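Local coordinates for type-2 ice-structuring protein (Brachyopsis rostratus, PDB 2ZIB) that binds to ice crystals and inhibits their growth, protecting fish blood from freezing in sea water at subzero temperatures, at residues A[63-68]-A[123-128]. Numbering follows the deposited sequence.
Sequences GIVWIG and SHASIC
Trp66 pairs with Ser126 where strands 65-67 and 124-128 run parallel, their axes 4.3 Å apart at closest approach and splayed by 42°. The ladder is short: Trp66 N donates to Ala125 O at 2.9 Å, and the return bond from Ile127 N to Trp66 O is weak. Before the pairing starts, a water takes over, donating to Ile64 O and accepting from Ala125 N, so that it joins the two backbones where they draw apart.

His124 lies between Ile64 and Trp66. Ile64 CG2, anti to its own backbone N, sits over one face of the imidazole, 3.5 Å from the ring centroid, in a CH-pi contact. The edge of the same ring, led by CD2, is directed at the face of the indole, which makes an edge-to-face pair with planes at 76°. His124 CB lies over the five-membered ring of Trp66, adding a second CH-pi contact. Trp66 NE1 is hydrogen-bonded to the carbonyls of Met29 and Ala122, which anchors the indole beside the start of strand 124-131. On the sheet face away from the indole, Val65 CG1 touches Ala125 CB at 4.1 Å. Farther along, Ile67 and Ile127 lie side by side and meet through their CG2 methyls at 3.7 Å.

Strand 65-67 also pairs antiparallel with strand 104-107, and Cys128 is disulfide-linked to Cys38 in helix 31-40. This buried parallel pairing, joining the C-terminal strand to a central strand of the mixed sheet, belongs to the core of the C-type lectin fold.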
loop_
_atom_site.group_PDB
_atom_site.type_symbol
_atom_site.label_atom_id
_atom_site.label_comp_id
_atom_site.label_asym_id
_atom_site.label_seq_id
_atom_site.Cartn_x
_atom_site.Cartn_y
_atom_site.Cartn_z
ATOM N N GLY A 63 10.718 -5.385 3.880
ATOM C CA GLY A 63 10.407 -6.690 3.224
ATOM C C GLY A 63 9.060 -6.607 2.488
ATOM O O GLY A 63 8.626 -5.503 2.088
ATOM N N ILE A 64 8.390 -7.744 2.316
ATOM C CA ILE A 64 7.012 -7.733 1.753
ATOM C C ILE A 64 6.130 -6.831 2.603
ATOM O O ILE A 64 6.151 -6.886 3.845
ATOM C CB ILE A 64 6.416 -9.152 1.802
ATOM C CG1 ILE A 64 7.159 -10.073 0.830
ATOM C CG2 ILE A 64 4.924 -9.095 1.455
ATOM C CD1 ILE A 64 6.816 -11.534 1.022
ATOM N N VAL A 65 5.311 -6.007 1.943
ATOM C CA VAL A 65 4.318 -5.201 2.680
ATOM C C VAL A 65 3.009 -5.195 1.927
ATOM O O VAL A 65 2.962 -5.059 0.692
ATOM C CB VAL A 65 4.752 -3.706 2.917
ATOM C CG1 VAL A 65 5.822 -3.621 3.980
ATOM C CG2 VAL A 65 5.129 -2.964 1.618
ATOM N N TRP A 66 1.924 -5.326 2.676
ATOM C CA TRP A 66 0.608 -5.019 2.118
ATOM C C TRP A 66 0.476 -3.544 1.746
ATOM O O TRP A 66 0.912 -2.688 2.504
ATOM C CB TRP A 66 -0.481 -5.386 3.119
ATOM C CG TRP A 66 -0.697 -6.827 3.369
ATOM C CD1 TRP A 66 -0.774 -7.447 4.608
ATOM C CD2 TRP A 66 -1.001 -7.853 2.394
ATOM N NE1 TRP A 66 -1.114 -8.769 4.455
ATOM C CE2 TRP A 66 -1.324 -9.039 3.120
ATOM C CE3 TRP A 66 -1.157 -7.860 0.987
ATOM C CZ2 TRP A 66 -1.696 -10.232 2.471
ATOM C CZ3 TRP A 66 -1.506 -9.054 0.353
ATOM C CH2 TRP A 66 -1.785 -10.224 1.102
ATOM N N ILE A 67 -0.104 -3.292 0.578
ATOM C CA ILE A 67 -0.516 -1.931 0.164
ATOM C C ILE A 67 -1.992 -1.953 -0.187
ATOM O O ILE A 67 -2.643 -3.009 -0.080
ATOM C CB ILE A 67 0.410 -1.373 -0.943
ATOM C CG1 ILE A 67 0.449 -2.308 -2.174
ATOM C CG2 ILE A 67 1.826 -1.127 -0.341
ATOM C CD1 ILE A 67 1.189 -1.708 -3.364
ATOM N N GLY A 68 -2.554 -0.811 -0.605
ATOM C CA GLY A 68 -4.002 -0.692 -0.535
ATOM C C GLY A 68 -4.836 -1.218 -1.679
ATOM O O GLY A 68 -6.009 -0.873 -1.782
ATOM N N SER A 123 0.006 -13.113 6.240
ATOM C CA SER A 123 0.392 -12.249 7.322
ATOM C C SER A 123 1.646 -11.483 6.980
ATOM O O SER A 123 2.717 -12.070 6.880
ATOM C CB SER A 123 0.649 -13.132 8.538
ATOM O OG SER A 123 0.850 -12.268 9.640
ATOM N N HIS A 124 1.534 -10.176 6.779
ATOM C CA HIS A 124 2.648 -9.337 6.357
ATOM C C HIS A 124 2.611 -7.999 7.046
ATOM O O HIS A 124 1.537 -7.519 7.470
ATOM C CB HIS A 124 2.621 -9.117 4.826
ATOM C CG HIS A 124 2.792 -10.372 4.034
ATOM N ND1 HIS A 124 3.965 -11.111 4.045
ATOM C CD2 HIS A 124 1.953 -11.015 3.176
ATOM C CE1 HIS A 124 3.821 -12.137 3.221
ATOM N NE2 HIS A 124 2.626 -12.087 2.668
ATOM N N ALA A 125 3.784 -7.379 7.161
ATOM C CA ALA A 125 3.879 -5.964 7.513
ATOM C C ALA A 125 3.119 -5.132 6.466
ATOM O O ALA A 125 2.691 -5.661 5.421
ATOM C CB ALA A 125 5.374 -5.566 7.595
ATOM N N SER A 126 2.972 -3.826 6.738
ATOM C CA SER A 126 2.157 -3.007 5.852
ATOM C C SER A 126 2.607 -1.576 5.923
ATOM O O SER A 126 3.390 -1.173 6.799
ATOM C CB SER A 126 0.683 -3.172 6.230
ATOM O OG SER A 126 0.455 -2.827 7.617
ATOM N N ILE A 127 2.042 -0.770 5.049
ATOM C CA ILE A 127 2.325 0.670 5.017
ATOM C C ILE A 127 1.032 1.430 4.841
ATOM O O ILE A 127 0.210 1.115 3.946
ATOM C CB ILE A 127 3.390 1.050 3.977
ATOM C CG1 ILE A 127 3.769 2.525 4.057
ATOM C CG2 ILE A 127 3.026 0.586 2.653
ATOM C CD1 ILE A 127 5.279 2.762 4.337
ATOM N N CYS A 128 0.823 2.408 5.744
ATOM C CA CYS A 128 -0.352 3.282 5.658
ATOM C C CYS A 128 0.032 4.630 5.091
ATOM O O CYS A 128 1.198 5.036 5.167
ATOM C CB CYS A 128 -0.940 3.558 7.059
ATOM S SG CYS A 128 -1.302 2.082 8.071
HETATM O O HOH W 1 5.875 -8.780 5.735
#